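Geranyltranstransferase (Agrobacterium tumefaciens, PDB 2H8O) probably catalyses the condensation of geranyl diphosphate with isopentenyl diphosphate to give farnesyl diphosphate. Local coordinates at residues A[113-116]-A[117-121]; A[159-162]-A[163-166]; A[303-306]-A[307-310]. All blocks are in the same frame, centred on the assembly; numbering follows the deposited sequence.

Contact 1 (A[113-116]-A[117-121])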
loop_
_atom_site.group_PDB
_atom_site.type_symbol
_atom_site.label_atom_id
_atom_site.label_comp_id
_atom_site.label_asym_id
_atom_site.label_seq_id
_atom_site.Cartn_x
_atom_site.Cartn_y
_atom_site.Cartn_z
ATOM N N ALA A 113 3.567 -5.463 -10.622
ATOM C CA ALA A 113 3.075 -5.025 -9.322
ATOM C C ALA A 113 4.021 -5.435 -8.222
ATOM O O ALA A 113 4.400 -4.613 -7.362
ATOM C CB ALA A 113 1.717 -5.605 -9.042
ATOM N N LEU A 114 4.406 -6.708 -8.239
ATOM C CA LEU A 114 5.305 -7.230 -7.211
ATOM C C LEU A 114 6.660 -6.525 -7.248
ATOM O O LEU A 114 7.264 -6.228 -6.199
ATOM C CB LEU A 114 5.470 -8.737 -7.374
ATOM C CG LEU A 114 6.416 -9.436 -6.391
ATOM C CD1 LEU A 114 5.987 -9.190 -4.923
ATOM C CD2 LEU A 114 6.502 -10.928 -6.704
ATOM N N GLU A 115 7.137 -6.230 -8.454
ATOM C CA GLU A 115 8.380 -5.496 -8.589
ATOM C C GLU A 115 8.285 -4.071 -8.032
ATOM O O GLU A 115 9.244 -3.559 -7.403
ATOM C CB GLU A 115 8.859 -5.509 -10.046
ATOM C CG GLU A 115 10.303 -5.019 -10.235
ATOM C CD GLU A 115 11.398 -5.822 -9.518
ATOM O OE1 GLU A 115 11.153 -6.938 -9.014
ATOM O OE2 GLU A 115 12.545 -5.346 -9.461
ATOM N N CYS A 116 7.161 -3.394 -8.275
ATOM C CA CYS A 116 6.965 -2.065 -7.704
ATOM C C CYS A 116 7.080 -2.145 -6.186
ATOM O O CYS A 116 7.706 -1.315 -5.559
ATOM C CB CYS A 116 5.601 -1.484 -8.050
ATOM S SG CYS A 116 5.507 -0.836 -9.716
ATOM N N LEU A 117 6.458 -3.172 -5.596
ATOM C CA LEU A 117 6.499 -3.318 -4.137
ATOM C C LEU A 117 7.942 -3.617 -3.679
ATOM O O LEU A 117 8.442 -3.010 -2.726
ATOM C CB LEU A 117 5.483 -4.376 -3.689
ATOM C CG LEU A 117 5.127 -4.321 -2.188
ATOM C CD1 LEU A 117 3.693 -4.788 -1.906
ATOM C CD2 LEU A 117 6.160 -5.057 -1.384
ATOM N N HIS A 118 8.590 -4.580 -4.326
ATOM C CA HIS A 118 9.991 -4.829 -4.010
ATOM C C HIS A 118 10.818 -3.528 -4.046
ATOM O O HIS A 118 11.584 -3.230 -3.136
ATOM C CB HIS A 118 10.574 -5.880 -4.976
ATOM C CG HIS A 118 12.057 -6.020 -4.883
ATOM N ND1 HIS A 118 12.700 -6.444 -3.732
ATOM C CD2 HIS A 118 13.026 -5.792 -5.802
ATOM C CE1 HIS A 118 14.004 -6.466 -3.956
ATOM N NE2 HIS A 118 14.228 -6.069 -5.202
ATOM N N CYS A 119 10.662 -2.748 -5.103
ATOM C CA CYS A 119 11.443 -1.540 -5.257
ATOM C C CYS A 119 11.101 -0.489 -4.203
ATOM O O CYS A 119 11.987 0.228 -3.746
ATOM C CB CYS A 119 11.311 -0.972 -6.657
ATOM S SG CYS A 119 12.071 -2.036 -7.925
ATOM N N TYR A 120 9.838 -0.403 -3.788
ATOM C CA TYR A 120 9.477 0.545 -2.734
ATOM C C TYR A 120 10.258 0.194 -1.483
ATOM O O TYR A 120 10.729 1.079 -0.753
ATOM C CB TYR A 120 7.956 0.554 -2.445
ATOM C CG TYR A 120 7.549 0.060 -1.045
ATOM C CD1 TYR A 120 7.740 0.846 0.081
ATOM C CD2 TYR A 120 6.926 -1.172 -0.887
ATOM C CE1 TYR A 120 7.381 0.409 1.343
ATOM C CE2 TYR A 120 6.562 -1.623 0.362
ATOM C CZ TYR A 120 6.773 -0.829 1.477
ATOM O OH TYR A 120 6.413 -1.239 2.763
ATOM N N SER A 121 10.360 -1.107 -1.197
ATOM C CA SER A 121 10.995 -1.531 0.041
ATOM C C SER A 121 12.462 -1.090 0.071
ATOM O O SER A 121 12.979 -0.729 1.130
ATOM C CB SER A 121 10.836 -3.036 0.235
ATOM O OG SER A 121 11.730 -3.803 -0.556
#
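E115 and H118 both swing CG to the side opposite their own backbone N, with chi1 of -168° and 170°. Their side chains therefore run alongside each other, pointing the same way, one helical turn apart. E115 then bends at chi2, which brings OE2 to the edge of the imidazole ring, near its plane and 3.7 Å from H118 CD2. The carboxylate and ring planes are turned 47° from each other. C119 SG lies on the same part of the helix, 3.7 Å from E115 OE2. The main hold on this oxygen is a salt bridge to R87, while H118 NE2 is hydrogen-bonded to the carbonyl of G84. G84 and R87 lie in the GGKR motif, whose region, with the histidine matching H118, probably binds isopentenyl diphosphate as in relatives. The backbone bonds are regular alpha-helical; H118 N to L114 O is 2.8 Å and nearly straight. At the next turn, S121 OG donates to H118 O at 2.6 Å. Helix 104-125 leads into the first aspartate-rich motif of the prenyltransferase fold. L114 packs on helices 88-99 and 211-237. L117 and Y120 face helices 148-167 and 194-206, and Y120 also meets D156 of the second subunit.

Contact 2 (A[159-162]-A[163-166])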
loop_
_atom_site.group_PDB
_atom_site.type_symbol
_atom_site.label_atom_id
_atom_site.label_comp_id
_atom_site.label_asym_id
_atom_site.label_seq_id
_atom_site.Cartn_x
_atom_site.Cartn_y
_atom_site.Cartn_z
ATOM N N LEU A 159 4.366 1.446 -3.389
ATOM C CA LEU A 159 3.569 0.466 -2.626
ATOM C C LEU A 159 2.076 0.562 -3.022
ATOM O O LEU A 159 1.418 -0.445 -3.264
ATOM C CB LEU A 159 3.771 0.684 -1.134
ATOM C CG LEU A 159 2.867 -0.079 -0.188
ATOM C CD1 LEU A 159 2.867 -1.576 -0.490
ATOM C CD2 LEU A 159 3.299 0.159 1.259
ATOM N N THR A 160 1.564 1.791 -3.093
ATOM C CA THR A 160 0.176 2.045 -3.457
ATOM C C THR A 160 -0.095 1.527 -4.884
ATOM O O THR A 160 -1.099 0.885 -5.152
ATOM C CB THR A 160 -0.165 3.537 -3.346
ATOM O OG1 THR A 160 0.186 4.010 -2.031
ATOM C CG2 THR A 160 -1.662 3.771 -3.580
ATOM N N LEU A 161 0.814 1.857 -5.797
ATOM C CA LEU A 161 0.667 1.468 -7.214
ATOM C C LEU A 161 0.627 -0.050 -7.410
ATOM O O LEU A 161 -0.072 -0.555 -8.317
ATOM C CB LEU A 161 1.808 2.077 -8.054
ATOM C CG LEU A 161 1.525 2.103 -9.563
ATOM C CD1 LEU A 161 0.426 3.113 -9.862
ATOM C CD2 LEU A 161 2.797 2.431 -10.291
ATOM N N ALA A 162 1.374 -0.797 -6.593
ATOM C CA ALA A 162 1.358 -2.263 -6.670
ATOM C C ALA A 162 -0.077 -2.787 -6.611
ATOM O O ALA A 162 -0.476 -3.667 -7.375
ATOM C CB ALA A 162 2.216 -2.872 -5.572
ATOM N N PHE A 163 -0.870 -2.238 -5.695
ATOM C CA PHE A 163 -2.256 -2.672 -5.536
ATOM C C PHE A 163 -3.162 -2.235 -6.682
ATOM O O PHE A 163 -3.983 -3.021 -7.154
ATOM C CB PHE A 163 -2.778 -2.288 -4.157
ATOM C CG PHE A 163 -2.103 -3.057 -3.071
ATOM C CD1 PHE A 163 -2.440 -4.372 -2.867
ATOM C CD2 PHE A 163 -1.062 -2.508 -2.326
ATOM C CE1 PHE A 163 -1.815 -5.118 -1.869
ATOM C CE2 PHE A 163 -0.437 -3.245 -1.354
ATOM C CZ PHE A 163 -0.801 -4.543 -1.130
ATOM N N ASP A 164 -2.955 -1.005 -7.155
ATOM C CA ASP A 164 -3.599 -0.545 -8.387
ATOM C C ASP A 164 -3.339 -1.500 -9.557
ATOM O O ASP A 164 -4.253 -1.887 -10.254
ATOM C CB ASP A 164 -3.113 0.870 -8.731
ATOM C CG ASP A 164 -3.903 1.526 -9.852
ATOM O OD1 ASP A 164 -4.988 1.038 -10.233
ATOM O OD2 ASP A 164 -3.435 2.574 -10.355
ATOM N N ILE A 165 -2.081 -1.874 -9.767
ATOM C CA ILE A 165 -1.709 -2.706 -10.907
ATOM C C ILE A 165 -2.373 -4.073 -10.831
ATOM O O ILE A 165 -2.871 -4.596 -11.831
ATOM C CB ILE A 165 -0.183 -2.865 -10.986
ATOM C CG1 ILE A 165 0.469 -1.519 -11.293
ATOM C CG2 ILE A 165 0.213 -3.911 -12.042
ATOM C CD1 ILE A 165 1.944 -1.488 -10.980
ATOM N N ILE A 166 -2.417 -4.647 -9.633
ATOM C CA ILE A 166 -3.079 -5.946 -9.512
ATOM C C ILE A 166 -4.572 -5.874 -9.796
ATOM O O ILE A 166 -5.114 -6.714 -10.513
ATOM C CB ILE A 166 -2.859 -6.549 -8.146
ATOM C CG1 ILE A 166 -1.406 -6.975 -8.022
ATOM C CG2 ILE A 166 -3.783 -7.772 -7.900
ATOM C CD1 ILE A 166 -1.023 -7.406 -6.639
#
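L159 and F163 sit side by side on helix 148-167, an interface helix of the dimeric, mainly helical prenyltransferase fold. F163 comes first in the second segment. Its CG stands beside its own backbone N (chi1 -68°), which lays the ring back along the preceding turn. There CE2 packs on L159 CD1 at 3.8 Å, and CD2 approaches L159 O at 3.4 Å. The T160 carbonyl oxygen lies at the ring edge, near its plane. The ring also stacks on F163 of the second subunit, so the same residue pairs with its own copy across the dimer. T160 O takes two weak bonds, from F163 N and from D164 N.

D164 follows. Its carboxylate passes a methyl of L161, with OD2 3.9 Å from L161 CD1. That oxygen is claimed by R187 of the second subunit in a salt bridge, which places the buried charge at the interface. I165 turns inward instead, toward A113 on helix 104-125. Its side chain slants across that of L161, and CD1 meets L161 CG at 3.9 Å. Its backbone N donates to L161 O at 2.8 Å. I166 packs between helices 104-125 and 175-189. Its N donates to A162 O at 3.1 Å, and its CG1 lies 3.5 Å from the same oxygen.

Contact 3 (A[303-306]-A[307-310])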
loop_
_atom_site.group_PDB
_atom_site.type_symbol
_atom_site.label_atom_id
_atom_site.label_comp_id
_atom_site.label_asym_id
_atom_site.label_seq_id
_atom_site.Cartn_x
_atom_site.Cartn_y
_atom_site.Cartn_z
ATOM N N GLN A 303 22.000 -27.332 -0.721
ATOM C CA GLN A 303 21.898 -28.463 -1.621
ATOM C C GLN A 303 20.591 -29.227 -1.379
ATOM O O GLN A 303 19.931 -29.641 -2.324
ATOM C CB GLN A 303 23.097 -29.389 -1.402
ATOM C CG GLN A 303 23.536 -30.191 -2.611
ATOM C CD GLN A 303 24.770 -31.059 -2.329
ATOM O OE1 GLN A 303 25.202 -31.201 -1.184
ATOM N NE2 GLN A 303 25.334 -31.647 -3.383
ATOM N N GLU A 304 20.241 -29.420 -0.108
ATOM C CA GLU A 304 18.998 -30.091 0.278
ATOM C C GLU A 304 17.773 -29.343 -0.233
ATOM O O GLU A 304 16.855 -29.951 -0.777
ATOM C CB GLU A 304 18.885 -30.212 1.803
ATOM C CG GLU A 304 19.817 -31.232 2.436
ATOM C CD GLU A 304 19.814 -31.162 3.962
ATOM O OE1 GLU A 304 18.838 -30.631 4.553
ATOM O OE2 GLU A 304 20.792 -31.644 4.580
ATOM N N GLN A 305 17.769 -28.028 -0.047
ATOM C CA GLN A 305 16.637 -27.186 -0.464
ATOM C C GLN A 305 16.422 -27.176 -1.974
ATOM O O GLN A 305 15.277 -27.143 -2.434
ATOM C CB GLN A 305 16.803 -25.761 0.069
ATOM C CG GLN A 305 16.497 -25.679 1.543
ATOM C CD GLN A 305 17.075 -24.470 2.210
ATOM O OE1 GLN A 305 17.683 -23.611 1.564
ATOM N NE2 GLN A 305 16.882 -24.382 3.519
ATOM N N VAL A 306 17.504 -27.219 -2.751
ATOM C CA VAL A 306 17.374 -27.319 -4.202
ATOM C C VAL A 306 16.764 -28.660 -4.583
ATOM O O VAL A 306 15.916 -28.732 -5.465
ATOM C CB VAL A 306 18.730 -27.157 -4.945
ATOM C CG1 VAL A 306 18.567 -27.486 -6.408
ATOM C CG2 VAL A 306 19.258 -25.749 -4.775
ATOM N N ALA A 307 17.212 -29.728 -3.923
ATOM C CA ALA A 307 16.660 -31.047 -4.161
ATOM C C ALA A 307 15.165 -31.101 -3.806
ATOM O O ALA A 307 14.362 -31.636 -4.565
ATOM C CB ALA A 307 17.432 -32.084 -3.344
ATOM N N GLU A 308 14.802 -30.528 -2.665
ATOM C CA GLU A 308 13.409 -30.480 -2.231
ATOM C C GLU A 308 12.552 -29.660 -3.187
ATOM O O GLU A 308 11.428 -30.052 -3.505
ATOM C CB GLU A 308 13.300 -29.896 -0.827
ATOM C CG GLU A 308 13.862 -30.820 0.238
ATOM C CD GLU A 308 13.987 -30.163 1.579
ATOM O OE1 GLU A 308 13.732 -28.942 1.687
ATOM O OE2 GLU A 308 14.325 -30.873 2.548
ATOM N N ALA A 309 13.089 -28.523 -3.617
ATOM C CA ALA A 309 12.409 -27.651 -4.580
ATOM C C ALA A 309 12.120 -28.400 -5.877
ATOM O O ALA A 309 11.010 -28.361 -6.419
ATOM C CB ALA A 309 13.266 -26.399 -4.857
ATOM N N SER A 310 13.126 -29.104 -6.368
ATOM C CA SER A 310 13.000 -29.897 -7.590
ATOM C C SER A 310 11.981 -31.025 -7.475
ATOM O O SER A 310 11.212 -31.289 -8.410
ATOM C CB SER A 310 14.363 -30.464 -7.975
ATOM O OG SER A 310 15.287 -29.404 -8.132
HETATM O O HOH W 1 15.939 -29.024 4.064
#
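V306 and S310 meet one turn apart on helix 295-312, near the C-terminal end of this mainly helical prenyltransferase fold. The serine hydroxyl folds back on its own helix. With chi1 at -57°, OG sits beside the backbone N and donates to V306 O at 2.8 Å. S310 N donates to the same oxygen at 3.0 Å. The two donors reach it from opposite faces of the carbonyl plane, so one acceptor satisfies both and the hydroxyl rotation is fixed. This is a familiar way for a serine inside a helix to use its hydroxyl. V306 holds CG1 away from its backbone N (chi1 171°), and CG1 lies 4.2 Å from S310 OG.

E308 lies on another part of the helix surface. Its CG is also placed beside the backbone N, and the chain is extended beyond it. This lays CG 3.3 Å from E304 O and carries the carboxylate back along the preceding turn. There OE1 makes a salt bridge to K253 of helix 241-267, which would ease the repulsion between E308 and nearby E304. A309 packs its methyl between helices 241-267 and 321-331. A single water links the two glutamates: it donates to E308 OE2 at 2.9 Å and, more weakly, to E304 OE1 at 3.4 Å.

In the fold
From the N terminus, the chain meets contact 1 on helix 104-125, then contact 2 on helix 148-167, and last contact 3 on helix 295-312. Each lies within a single helix. None closes a loop, and none nests in or crosses another. Contacts 1 and 2 lie on neighbouring helices, with centres about 9 Å apart. They touch where A113 CB packs on I166 CG1 at 3.6 Å and where L117 meets L159. Together they lead from the helical core to the dimer interface. Contact 3 stands apart: its centre is about 33 Å from that of contact 2, on the opposite side of the chain's centre, where helix 295-312 packs on helices 241-267 and 321-331.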